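Local structure of leucine aminopeptidase (Parabacteroides distasonis, 3TC8) at residues N33-F37 / G38-P42; K48-G51 / D52-S56; W175-G178 / T179-W182; A246-D249 / D250-V254; K284-M287 / E288-D291. The protein is a zinc-binding M28-family peptidase that probably acts as an aminopeptidase and may have glutaminyl-peptide cyclotransferase activity. All coordinates share one frame; numbering follows the deposited sequence.

Contact 1 (N33-F37 / G38-P42)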
loop_
_atom_site.group_PDB
_atom_site.type_symbol
_atom_site.label_atom_id
_atom_site.label_comp_id
_atom_site.label_asym_id
_atom_site.label_seq_id
_atom_site.Cartn_x
_atom_site.Cartn_y
_atom_site.Cartn_z
ATOM N N ASN A 33 5.190 -14.419 2.693
ATOM C CA ASN A 33 6.521 -14.457 2.095
ATOM C C ASN A 33 7.305 -13.187 2.416
ATOM O O ASN A 33 8.500 -13.264 2.658
ATOM C CB ASN A 33 6.466 -14.647 0.582
ATOM C CG ASN A 33 6.045 -16.054 0.178
ATOM O OD1 ASN A 33 5.994 -16.976 1.000
ATOM N ND2 ASN A 33 5.697 -16.215 -1.100
ATOM N N GLN A 34 6.653 -12.034 2.415
ATOM C CA GLN A 34 7.300 -10.808 2.848
ATOM C C GLN A 34 7.746 -10.868 4.307
ATOM O O GLN A 34 8.905 -10.554 4.640
ATOM C CB GLN A 34 6.379 -9.614 2.639
ATOM C CG GLN A 34 6.096 -9.297 1.166
ATOM C CD GLN A 34 4.962 -8.330 1.099
ATOM O OE1 GLN A 34 5.149 -7.123 1.338
ATOM N NE2 GLN A 34 3.771 -8.847 0.847
ATOM N N VAL A 35 6.845 -11.275 5.162
ATOM C CA VAL A 35 7.104 -11.301 6.589
ATOM C C VAL A 35 8.248 -12.274 6.908
ATOM O O VAL A 35 9.009 -12.053 7.843
ATOM C CB VAL A 35 5.801 -11.586 7.370
ATOM C CG1 VAL A 35 6.099 -11.837 8.845
ATOM C CG2 VAL A 35 4.848 -10.390 7.203
ATOM N N ALA A 36 8.328 -13.363 6.153
ATOM C CA ALA A 36 9.349 -14.388 6.376
ATOM C C ALA A 36 10.759 -13.854 6.272
ATOM O O ALA A 36 11.668 -14.449 6.848
ATOM C CB ALA A 36 9.091 -15.556 5.458
ATOM N N PHE A 37 10.988 -12.771 5.520
ATOM C CA PHE A 37 12.312 -12.201 5.422
ATOM C C PHE A 37 12.797 -11.595 6.720
ATOM O O PHE A 37 14.006 -11.393 6.896
ATOM C CB PHE A 37 12.382 -11.152 4.322
ATOM C CG PHE A 37 12.307 -11.702 2.926
ATOM C CD1 PHE A 37 13.395 -12.326 2.350
ATOM C CD2 PHE A 37 11.141 -11.654 2.198
ATOM C CE1 PHE A 37 13.332 -12.864 1.070
ATOM C CE2 PHE A 37 11.075 -12.204 0.916
ATOM C CZ PHE A 37 12.170 -12.809 0.369
ATOM N N GLY A 38 11.887 -11.245 7.615
ATOM C CA GLY A 38 12.176 -10.386 8.729
ATOM C C GLY A 38 11.666 -8.972 8.411
ATOM O O GLY A 38 11.288 -8.706 7.280
ATOM N N PRO A 39 11.693 -8.080 9.380
ATOM C CA PRO A 39 11.175 -6.711 9.106
ATOM C C PRO A 39 11.933 -6.049 7.943
ATOM O O PRO A 39 13.166 -6.049 7.913
ATOM C CB PRO A 39 11.415 -6.009 10.449
ATOM C CG PRO A 39 11.209 -7.105 11.465
ATOM C CD PRO A 39 11.908 -8.300 10.823
ATOM N N ARG A 40 11.185 -5.479 7.006
ATOM C CA ARG A 40 11.779 -4.843 5.834
ATOM C C ARG A 40 12.173 -3.392 6.163
ATOM O O ARG A 40 11.629 -2.420 5.646
ATOM C CB ARG A 40 10.812 -4.902 4.654
ATOM C CG ARG A 40 10.767 -6.251 3.915
ATOM C CD ARG A 40 10.067 -7.391 4.628
ATOM N NE ARG A 40 8.645 -7.070 4.795
ATOM C CZ ARG A 40 7.935 -7.289 5.905
ATOM N NH1 ARG A 40 8.445 -7.874 6.980
ATOM N NH2 ARG A 40 6.669 -6.899 5.946
ATOM N N VAL A 41 13.129 -3.256 7.071
ATOM C CA VAL A 41 13.631 -1.946 7.467
ATOM C C VAL A 41 14.662 -1.482 6.467
ATOM O O VAL A 41 15.629 -2.198 6.236
ATOM C CB VAL A 41 14.170 -1.973 8.915
ATOM C CG1 VAL A 41 14.816 -0.635 9.266
ATOM C CG2 VAL A 41 13.109 -2.386 9.926
ATOM N N PRO A 42 14.547 -0.292 5.902
ATOM C CA PRO A 42 15.561 0.184 4.998
ATOM C C PRO A 42 16.958 0.068 5.610
ATOM O O PRO A 42 17.144 0.363 6.777
ATOM C CB PRO A 42 15.139 1.617 4.697
ATOM C CG PRO A 42 13.659 1.595 4.878
ATOM C CD PRO A 42 13.391 0.616 6.001
HETATM O O HOH W 1 6.754 -5.857 3.137
#
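R40 folds back over the last turn of helix 24-36 and lays one face of its guanidinium on the Q34-V35 peptide. V35 N stands 4.1 Å above the centre of the guanidinium plane, while Q34 O lies 3.4 Å from R40 CD, a packing contact and not a bond. Bends at chi2 (73°) and chi3 (64°) curl the chain round so that its end returns to the helix end. R40 NH1 bonds to G38 O, just past it, at 3.0 Å, almost straight and in the guanidinium plane, though NH1 stands above the plane of the G38 carbonyl rather than on a lone pair. R40 NE uses a water, 2.8 Å away, which in turn donates to Q34 OE1.

Behind this first shell, the turn is closed by G38 N, which bonds to V35 O at 3.0 Å. G38 leaves helical geometry with a positive phi, at which a CB would clash with F37 O, so glycine is called for. Farther out, D123 O is a second acceptor for R40 NH1, S105 OG bonds to R40 N, and Q34 NE2 is taken by Y30 O and G129 O.

The guanidinium is thus fixed in rotation, NH1 by the carbonyls of G38 and D123 and NE by a water; its positive charge is probably stabilised in part by these carbonyl dipoles, and it joins the helix end to the loop.

Contact 2 (K48-G51 / D52-S56)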
loop_
_atom_site.group_PDB
_atom_site.type_symbol
_atom_site.label_atom_id
_atom_site.label_comp_id
_atom_site.label_asym_id
_atom_site.label_seq_id
_atom_site.Cartn_x
_atom_site.Cartn_y
_atom_site.Cartn_z
ATOM N N LYS A 48 16.727 -5.693 1.598
ATOM C CA LYS A 48 17.305 -5.929 0.303
ATOM C C LYS A 48 16.798 -7.247 -0.308
ATOM O O LYS A 48 16.488 -7.323 -1.505
ATOM C CB LYS A 48 18.815 -5.808 0.414
ATOM C CG LYS A 48 19.195 -4.355 0.743
ATOM C CD LYS A 48 20.678 -4.151 0.998
ATOM C CE LYS A 48 20.942 -2.791 1.665
ATOM N NZ LYS A 48 20.451 -1.642 0.867
ATOM N N ALA A 49 16.695 -8.287 0.516
ATOM C CA ALA A 49 16.234 -9.587 0.041
ATOM C C ALA A 49 14.767 -9.526 -0.379
ATOM O O ALA A 49 14.385 -10.052 -1.457
ATOM C CB ALA A 49 16.446 -10.654 1.110
ATOM N N CYS A 50 13.925 -8.885 0.398
ATOM C CA CYS A 50 12.523 -8.788 0.049
ATOM C C CYS A 50 12.293 -7.941 -1.187
ATOM O O CYS A 50 11.511 -8.308 -2.049
ATOM C CB CYS A 50 11.738 -8.256 1.236
ATOM S SG CYS A 50 9.941 -8.294 0.968
ATOM N N GLY A 51 13.025 -6.858 -1.334
ATOM C CA GLY A 51 12.891 -6.056 -2.524
ATOM C C GLY A 51 13.236 -6.815 -3.772
ATOM O O GLY A 51 12.581 -6.721 -4.800
ATOM N N ASP A 52 14.316 -7.592 -3.691
ATOM C CA ASP A 52 14.680 -8.443 -4.818
ATOM C C ASP A 52 13.583 -9.447 -5.182
ATOM O O ASP A 52 13.281 -9.669 -6.354
ATOM C CB ASP A 52 15.986 -9.207 -4.542
ATOM C CG ASP A 52 17.238 -8.355 -4.521
ATOM O OD1 ASP A 52 17.184 -7.147 -4.754
ATOM O OD2 ASP A 52 18.306 -8.968 -4.292
ATOM N N TYR A 53 12.969 -10.035 -4.164
ATOM C CA TYR A 53 11.851 -10.949 -4.336
ATOM C C TYR A 53 10.641 -10.268 -4.984
ATOM O O TYR A 53 10.066 -10.797 -5.936
ATOM C CB TYR A 53 11.494 -11.534 -2.966
ATOM C CG TYR A 53 10.210 -12.335 -2.983
ATOM C CD1 TYR A 53 10.137 -13.599 -3.519
ATOM C CD2 TYR A 53 9.053 -11.777 -2.514
ATOM C CE1 TYR A 53 8.954 -14.304 -3.583
ATOM C CE2 TYR A 53 7.808 -12.469 -2.577
ATOM C CZ TYR A 53 7.790 -13.727 -3.177
ATOM O OH TYR A 53 6.624 -14.441 -3.262
ATOM N N LEU A 54 10.285 -9.079 -4.519
ATOM C CA LEU A 54 9.153 -8.371 -5.081
ATOM C C LEU A 54 9.385 -8.015 -6.542
ATOM O O LEU A 54 8.497 -8.160 -7.384
ATOM C CB LEU A 54 8.873 -7.088 -4.268
ATOM C CG LEU A 54 8.414 -7.318 -2.840
ATOM C CD1 LEU A 54 8.293 -5.989 -2.102
ATOM C CD2 LEU A 54 7.109 -8.120 -2.770
ATOM N N ALA A 55 10.589 -7.549 -6.860
ATOM C CA ALA A 55 10.926 -7.216 -8.234
ATOM C C ALA A 55 10.810 -8.433 -9.150
ATOM O O ALA A 55 10.308 -8.357 -10.275
ATOM C CB ALA A 55 12.299 -6.597 -8.338
ATOM N N SER A 56 11.339 -9.569 -8.692
ATOM C CA SER A 56 11.283 -10.786 -9.496
ATOM C C SER A 56 9.868 -11.314 -9.682
ATOM O O SER A 56 9.572 -11.885 -10.739
ATOM C CB SER A 56 12.268 -11.848 -8.998
ATOM O OG SER A 56 11.887 -12.359 -7.791
#
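D52 and K48 meet one turn apart on helix 45-60, where the D52 carboxylate folds back beside the carbonyl of K48. With CG set beside its own backbone N (chi1 -70°), D52 brings CG to 3.3 Å from K48 O, the same oxygen that D52 N bonds at 3.1 Å. D52 OD1 and K48 O, two acceptors 3.3 Å apart, share R83: its NH1 forms a salt bridge with OD1 and its NH2 bonds to K48 O, which probably offsets their repulsion.

On another side of the helix L54 takes a similar first torsion, which rests L54 CG against C50 O at 3.3 Å while L54 N bonds that oxygen at 2.9 Å, nearly along the C=O axis. C50 turns the other way, its sulfur anti to the backbone N (chi1 -173°), and so SG reaches L54 CD1 at 4.2 Å. Y53 shares that anti setting, and its ring leads away from the preceding turn until the hydroxyl meets N33 ND2; Y53 CB stays 3.4 Å from C50 O. G51, without a side chain, bonds through its carbonyl to A55 N at 3.0 Å.

L54 also packs on V132 and L136 of helix 125-144, whereas R83 belongs to strand 79-89. The arrangement is that of an amphipathic alpha-helix, with i to i+4 backbone bonds throughout and a charged edge set apart from its apolar one.

Contact 3 (W175-G178 / T179-W182)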
loop_
_atom_site.group_PDB
_atom_site.type_symbol
_atom_site.label_atom_id
_atom_site.label_comp_id
_atom_site.label_asym_id
_atom_site.label_seq_id
_atom_site.Cartn_x
_atom_site.Cartn_y
_atom_site.Cartn_z
ATOM N N TRP A 175 7.093 11.147 6.790
ATOM C CA TRP A 175 6.496 9.911 6.317
ATOM C C TRP A 175 6.508 9.870 4.805
ATOM O O TRP A 175 6.678 10.887 4.147
ATOM C CB TRP A 175 5.054 9.801 6.855
ATOM C CG TRP A 175 4.941 9.970 8.322
ATOM C CD1 TRP A 175 4.809 11.134 9.018
ATOM C CD2 TRP A 175 5.114 8.955 9.304
ATOM N NE1 TRP A 175 4.826 10.920 10.366
ATOM C CE2 TRP A 175 5.003 9.577 10.583
ATOM C CE3 TRP A 175 5.313 7.570 9.252
ATOM C CZ2 TRP A 175 5.097 8.868 11.749
ATOM C CZ3 TRP A 175 5.406 6.869 10.428
ATOM C CH2 TRP A 175 5.300 7.516 11.662
ATOM N N CYS A 176 6.311 8.687 4.223
ATOM C CA CYS A 176 6.074 8.576 2.774
ATOM C C CYS A 176 7.246 9.133 1.991
ATOM O O CYS A 176 7.069 9.800 0.973
ATOM C CB CYS A 176 4.768 9.295 2.377
ATOM S SG CYS A 176 3.329 8.835 3.326
ATOM N N LEU A 177 8.470 8.799 2.410
ATOM C CA LEU A 177 9.634 9.397 1.778
ATOM C C LEU A 177 9.838 8.887 0.347
ATOM O O LEU A 177 10.268 9.645 -0.528
ATOM C CB LEU A 177 10.887 9.120 2.619
ATOM C CG LEU A 177 10.908 9.720 4.008
ATOM C CD1 LEU A 177 12.113 9.217 4.781
ATOM C CD2 LEU A 177 10.856 11.269 3.971
ATOM N N GLY A 178 9.598 7.587 0.119
ATOM C CA GLY A 178 9.756 7.053 -1.233
ATOM C C GLY A 178 8.781 7.654 -2.224
ATOM O O GLY A 178 9.162 7.952 -3.363
ATOM N N THR A 179 7.545 7.849 -1.803
ATOM C CA THR A 179 6.545 8.461 -2.643
ATOM C C THR A 179 6.898 9.905 -2.932
ATOM O O THR A 179 6.745 10.382 -4.059
ATOM C CB THR A 179 5.125 8.404 -2.023
ATOM O OG1 THR A 179 4.858 7.039 -1.700
ATOM C CG2 THR A 179 4.089 8.885 -3.014
ATOM N N GLN A 180 7.392 10.626 -1.921
ATOM C CA GLN A 180 7.812 11.991 -2.157
ATOM C C GLN A 180 8.873 12.059 -3.249
ATOM O O GLN A 180 8.873 12.963 -4.085
ATOM C CB GLN A 180 8.290 12.656 -0.864
ATOM C CG GLN A 180 7.138 12.946 0.144
ATOM C CD GLN A 180 7.670 13.599 1.381
ATOM O OE1 GLN A 180 8.191 14.726 1.298
ATOM N NE2 GLN A 180 7.639 12.923 2.501
ATOM N N PHE A 181 9.874 11.163 -3.193
ATOM C CA PHE A 181 10.930 11.149 -4.165
ATOM C C PHE A 181 10.370 10.855 -5.555
ATOM O O PHE A 181 10.680 11.556 -6.511
ATOM C CB PHE A 181 11.983 10.124 -3.801
ATOM C CG PHE A 181 13.112 10.103 -4.816
ATOM C CD1 PHE A 181 14.138 11.003 -4.705
ATOM C CD2 PHE A 181 13.085 9.233 -5.892
ATOM C CE1 PHE A 181 15.129 11.053 -5.666
ATOM C CE2 PHE A 181 14.118 9.279 -6.861
ATOM C CZ PHE A 181 15.099 10.203 -6.743
ATOM N N TRP A 182 9.552 9.808 -5.673
ATOM C CA TRP A 182 9.012 9.393 -6.950
ATOM C C TRP A 182 8.128 10.479 -7.571
ATOM O O TRP A 182 8.158 10.709 -8.770
ATOM C CB TRP A 182 8.210 8.106 -6.748
ATOM C CG TRP A 182 7.478 7.665 -7.990
ATOM C CD1 TRP A 182 7.953 6.912 -9.032
ATOM C CD2 TRP A 182 6.123 8.014 -8.320
ATOM N NE1 TRP A 182 6.964 6.777 -9.968
ATOM C CE2 TRP A 182 5.829 7.441 -9.567
ATOM C CE3 TRP A 182 5.121 8.696 -7.654
ATOM C CZ2 TRP A 182 4.566 7.551 -10.151
ATOM C CZ3 TRP A 182 3.862 8.830 -8.249
ATOM C CH2 TRP A 182 3.604 8.260 -9.477
#
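T179, the first residue of the second segment, leans its CB over C176 O at 3.8 Å. Its hydroxyl lies beside its own backbone N (chi1 -54°) and is spent elsewhere, on D250 OD1.

Q180 makes the principal side-chain contact. Its backbone N bonds to C176 O at 3.0 Å, and its CG rests 3.3 Å from the same oxygen. From there the chain runs extended back past the N-terminus of helix 177-184, where Q180 NE2 comes to 2.8 Å from W175 O. That bond is weak, bent to 129° at the hydrogen; the stronger partner of the amide is D173 O. The methyl L177 CD2 lies 3.9 Å from Q180 NE2, packed against the amide as the two side chains pass at a slant.

F181 N continues the helical pattern to L177 O at 3.1 Å, its ring directed away from the preceding turn and on to A70 and L72 of strand 64-73. W182 N likewise reaches G178 O at 3.0 Å. Its indole, with CG anti to the backbone N (chi1 174°), swings toward F156, which it meets edge-to-face, and NE1 bonds to H187 ND1.

C176 occupies the N-cap position, but it is Q180, from inside the first turn, that brings a side-chain amide back to carbonyls ahead of the helix. Q180 NE2 adds a weak bond to the carbonyl of W175, whose side chain lies about 3 Å from that of the zinc ligand D160, and the D173 bond probably does more to fix the Q180 amide and the approach to the helix.

Contact 4 (A246-D249 / D250-V254)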
loop_
_atom_site.group_PDB
_atom_site.type_symbol
_atom_site.label_atom_id
_atom_site.label_comp_id
_atom_site.label_asym_id
_atom_site.label_seq_id
_atom_site.Cartn_x
_atom_site.Cartn_y
_atom_site.Cartn_z
ATOM N N ALA A 246 -9.410 11.905 8.075
ATOM C CA ALA A 246 -8.289 12.269 7.226
ATOM C C ALA A 246 -7.048 11.504 7.684
ATOM O O ALA A 246 -6.731 11.528 8.869
ATOM C CB ALA A 246 -8.006 13.751 7.296
ATOM N N ILE A 247 -6.404 10.789 6.778
ATOM C CA ILE A 247 -5.264 9.941 7.059
ATOM C C ILE A 247 -4.066 10.370 6.203
ATOM O O ILE A 247 -4.144 10.397 4.991
ATOM C CB ILE A 247 -5.626 8.462 6.824
ATOM C CG1 ILE A 247 -6.800 8.034 7.714
ATOM C CG2 ILE A 247 -4.413 7.579 7.043
ATOM C CD1 ILE A 247 -7.405 6.681 7.412
ATOM N N THR A 248 -2.928 10.645 6.855
ATOM C CA THR A 248 -1.668 10.907 6.163
ATOM C C THR A 248 -1.176 9.596 5.576
ATOM O O THR A 248 -1.015 8.615 6.281
ATOM C CB THR A 248 -0.613 11.438 7.149
ATOM O OG1 THR A 248 -1.079 12.647 7.736
ATOM C CG2 THR A 248 0.727 11.622 6.451
ATOM N N ASP A 249 -0.988 9.568 4.271
ATOM C CA ASP A 249 -0.545 8.351 3.612
ATOM C C ASP A 249 -0.007 8.669 2.239
ATOM O O ASP A 249 -0.027 9.830 1.783
ATOM C CB ASP A 249 -1.700 7.345 3.558
ATOM C CG ASP A 249 -1.280 5.902 3.715
ATOM O OD1 ASP A 249 -0.079 5.595 3.571
ATOM O OD2 ASP A 249 -2.196 5.038 3.989
ATOM N N ASP A 250 0.531 7.668 1.543
ATOM C CA ASP A 250 1.241 7.916 0.323
ATOM C C ASP A 250 0.410 8.626 -0.734
ATOM O O ASP A 250 0.944 9.344 -1.564
ATOM C CB ASP A 250 1.761 6.571 -0.259
ATOM C CG ASP A 250 2.894 5.895 0.556
ATOM O OD1 ASP A 250 3.931 6.520 0.696
ATOM O OD2 ASP A 250 2.724 4.747 0.993
ATOM N N HIS A 251 -0.904 8.375 -0.731
ATOM C CA HIS A 251 -1.764 8.982 -1.762
ATOM C C HIS A 251 -1.753 10.506 -1.743
ATOM O O HIS A 251 -1.855 11.126 -2.811
ATOM C CB HIS A 251 -3.199 8.446 -1.646
ATOM C CG HIS A 251 -3.938 8.842 -0.418
ATOM N ND1 HIS A 251 -3.386 8.706 0.839
ATOM C CD2 HIS A 251 -5.181 9.365 -0.267
ATOM C CE1 HIS A 251 -4.267 9.144 1.720
ATOM N NE2 HIS A 251 -5.368 9.538 1.074
ATOM N N GLN A 252 -1.533 11.118 -0.576
ATOM C CA GLN A 252 -1.515 12.595 -0.551
ATOM C C GLN A 252 -0.371 13.165 -1.383
ATOM O O GLN A 252 -0.494 14.225 -1.963
ATOM C CB GLN A 252 -1.489 13.156 0.844
ATOM C CG GLN A 252 -0.203 13.121 1.514
ATOM C CD GLN A 252 -0.355 13.543 2.970
ATOM O OE1 GLN A 252 -1.178 12.973 3.677
ATOM N NE2 GLN A 252 0.503 14.464 3.434
ATOM N N TYR A 253 0.753 12.437 -1.418
ATOM C CA TYR A 253 1.919 12.882 -2.131
ATOM C C TYR A 253 1.831 12.592 -3.623
ATOM O O TYR A 253 2.410 13.312 -4.421
ATOM C CB TYR A 253 3.180 12.334 -1.456
ATOM C CG TYR A 253 3.431 12.869 -0.101
ATOM C CD1 TYR A 253 3.929 14.155 0.078
ATOM C CD2 TYR A 253 3.132 12.125 1.017
ATOM C CE1 TYR A 253 4.178 14.664 1.363
ATOM C CE2 TYR A 253 3.340 12.627 2.310
ATOM C CZ TYR A 253 3.862 13.878 2.481
ATOM O OH TYR A 253 4.095 14.342 3.741
ATOM N N VAL A 254 1.087 11.543 -3.986
ATOM C CA VAL A 254 0.783 11.302 -5.395
ATOM C C VAL A 254 -0.135 12.430 -5.902
ATOM O O VAL A 254 0.112 12.969 -6.990
ATOM C CB VAL A 254 0.159 9.930 -5.600
ATOM C CG1 VAL A 254 -0.317 9.762 -7.031
ATOM C CG2 VAL A 254 1.140 8.813 -5.170
HETATM O O HOH W 2 -1.942 14.499 6.042
HETATM O O HOH W 3 0.880 3.263 2.409
#
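The start of helix 250-258 lies near the zinc site of this M28 peptidase, and D249 and Q252 bind each other there in both directions. Q252 N bonds to D249 O at 3.1 Å, approaching from above the carbonyl plane, while Q252 OE1 receives a long, weak bond of 3.5 Å from D249 N. Q252 CG sits between its backbone N and carbonyl carbon (chi1 78°), a setting that turns the chain back across the turn and brings OE1 to 3.3 Å from T248 CA. A water joins Q252 OE1 to T248 OG1, and Q214 NE2 is the stronger partner of that oxygen.

D249 OD1 accepts from D250 N at 3.0 Å, on the anti side and out of the carboxylate plane. It lies 3.9 Å from D250 OD2, and a water donates to both oxygens; D250 OD1 is bonded to T179 OG1. An alanine at D249 is likely to leave D250 N without this acceptor and that water with one carboxylate instead of two. The H251 imidazole turns its edge to the preceding loop, with CE1 3.5 Å from I247 O; its NE2 bonds to E212.

Around this turn, Y253 packs on T179 and Q180 of helix 177-184, V254 on L98 and F100 of strand 96-102, and I247 and D249 on I266 of strand 262-266.

Contact 5 (K284-M287 / E288-D291); sequences KDNM and ENID
The loop leading to helix 292-308 borders the zinc site, and within it N286 opens a short 3-10 turn by taking hold of E288. N286 OD1 accepts from E288 N at 3.1 Å, the donor standing above the plane of the amide carbonyl. That reach depends on N286 CG lying between its own N and carbonyl carbon (chi1 64°), which folds the amide over the turn; E288 CB then packs 3.5 Å from N286 OD1. A leucine in place of N286 would probably leave E288 N without its side-chain acceptor and the start of the turn less firmly set.

I290 N bonds to M287 O at 3.1 Å, and a water donates both to that oxygen and to I290 O. The selenomethionine at M287 bends twice, so that its CE comes to 4.2 Å from I290 CB; the pair packs on Y28 of helix 24-36 and on A125.

D285, centre of an inverse gamma turn, directs its carboxylate to D126 N and to the backbone N of the zinc ligand D127. An Asx turn at N286 thus leads into a 3-10 turn, followed by D291 as N-cap of the next helix.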
loop_
_atom_site.group_PDB
_atom_site.type_symbol
_atom_site.label_atom_id
_atom_site.label_comp_id
_atom_site.label_asym_id
_atom_site.label_seq_id
_atom_site.Cartn_x
_atom_site.Cartn_y
_atom_site.Cartn_z
ATOM N N LYS A 284 2.402 -6.508 17.769
ATOM C CA LYS A 284 1.338 -7.391 17.314
ATOM C C LYS A 284 0.875 -7.162 15.882
ATOM O O LYS A 284 -0.032 -7.855 15.437
ATOM C CB LYS A 284 0.158 -7.295 18.266
ATOM C CG LYS A 284 0.407 -8.014 19.560
ATOM C CD LYS A 284 -0.810 -8.066 20.437
ATOM C CE LYS A 284 -0.613 -8.854 21.724
ATOM N NZ LYS A 284 -1.741 -8.572 22.688
ATOM N N ASP A 285 1.559 -6.309 15.114
ATOM C CA ASP A 285 1.317 -6.244 13.668
ATOM C C ASP A 285 2.098 -7.381 12.972
ATOM O O ASP A 285 3.105 -7.175 12.274
ATOM C CB ASP A 285 1.654 -4.881 13.082
ATOM C CG ASP A 285 1.259 -4.785 11.616
ATOM O OD1 ASP A 285 0.600 -5.723 11.117
ATOM O OD2 ASP A 285 1.674 -3.826 10.953
ATOM N N ASN A 286 1.526 -8.560 13.147
ATOM C CA ASN A 286 2.137 -9.795 12.728
ATOM C C ASN A 286 1.104 -10.651 11.953
ATOM O O ASN A 286 -0.019 -10.218 11.683
ATOM C CB ASN A 286 2.780 -10.529 13.929
ATOM C CG ASN A 286 1.795 -10.943 14.937
ATOM O OD1 ASN A 286 0.627 -11.146 14.645
ATOM N ND2 ASN A 286 2.237 -11.058 16.184
HETATM N N MSE A 287 1.480 -11.854 11.586
HETATM C CA MSE A 287 0.639 -12.646 10.709
HETATM C C MSE A 287 -0.675 -13.052 11.343
HETATM O O MSE A 287 -1.623 -13.373 10.618
HETATM C CB MSE A 287 1.360 -13.890 10.203
HETATM C CG MSE A 287 2.460 -13.659 9.157
HETATM SE SE MSE A 287 1.794 -12.817 7.550
HETATM C CE MSE A 287 0.441 -14.064 7.030
ATOM N N GLU A 288 -0.792 -13.019 12.667
ATOM C CA GLU A 288 -1.996 -13.523 13.290
ATOM C C GLU A 288 -3.256 -12.731 12.935
ATOM O O GLU A 288 -4.331 -13.330 12.917
ATOM C CB GLU A 288 -1.835 -13.633 14.804
ATOM C CG GLU A 288 -0.615 -14.436 15.242
ATOM C CD GLU A 288 -0.449 -14.543 16.732
ATOM O OE1 GLU A 288 0.710 -14.468 17.180
ATOM O OE2 GLU A 288 -1.471 -14.712 17.427
ATOM N N ASN A 289 -3.119 -11.460 12.565
ATOM C CA ASN A 289 -4.303 -10.687 12.228
ATOM C C ASN A 289 -4.746 -10.834 10.782
ATOM O O ASN A 289 -5.805 -10.341 10.424
ATOM C CB ASN A 289 -4.065 -9.214 12.484
ATOM C CG ASN A 289 -3.588 -8.935 13.873
ATOM O OD1 ASN A 289 -2.455 -8.373 14.062
ATOM N ND2 ASN A 289 -4.370 -9.286 14.847
ATOM N N ILE A 290 -3.898 -11.393 9.922
ATOM C CA ILE A 290 -4.151 -11.382 8.503
ATOM C C ILE A 290 -5.239 -12.382 8.176
ATOM O O ILE A 290 -5.230 -13.505 8.676
ATOM C CB ILE A 290 -2.852 -11.630 7.723
ATOM C CG1 ILE A 290 -1.774 -10.585 8.135
ATOM C CG2 ILE A 290 -3.084 -11.602 6.200
ATOM C CD1 ILE A 290 -2.132 -9.126 7.862
ATOM N N ASP A 291 -6.164 -11.958 7.323
ATOM C CA ASP A 291 -7.397 -12.689 7.082
ATOM C C ASP A 291 -7.702 -12.751 5.597
ATOM O O ASP A 291 -7.752 -11.718 4.919
ATOM C CB ASP A 291 -8.513 -12.003 7.850
ATOM C CG ASP A 291 -9.765 -12.720 7.786
ATOM O OD1 ASP A 291 -10.528 -12.490 6.817
ATOM O OD2 ASP A 291 -10.042 -13.494 8.718
HETATM O O HOH W 4 -3.430 -15.253 9.958
#

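Overall arrangement
Contacts 1 and 2 join where helices 24-36 and 45-60 meet: F37 CZ packs 3.6 Å from Y53 CB, and R40 CG 3.5 Å from C50 CB. Contact 5 reaches the first of these helices through M287 SE, 3.9 Å from V35 CG2. Contacts 3 and 4 form a second cluster, where Q180 CG lies 3.4 Å from Y253 CD1 beside the T179-D250 bond; contacts 1 and 4 have centres about 23 Å apart. The zinc, bound by D127, D160 and H281, lies about 5 Å from the side chain of W175, 6 Å from that of D285, 8 Å from that of D249 and 11 Å from that of R40, whereas contact 2 lies away from it.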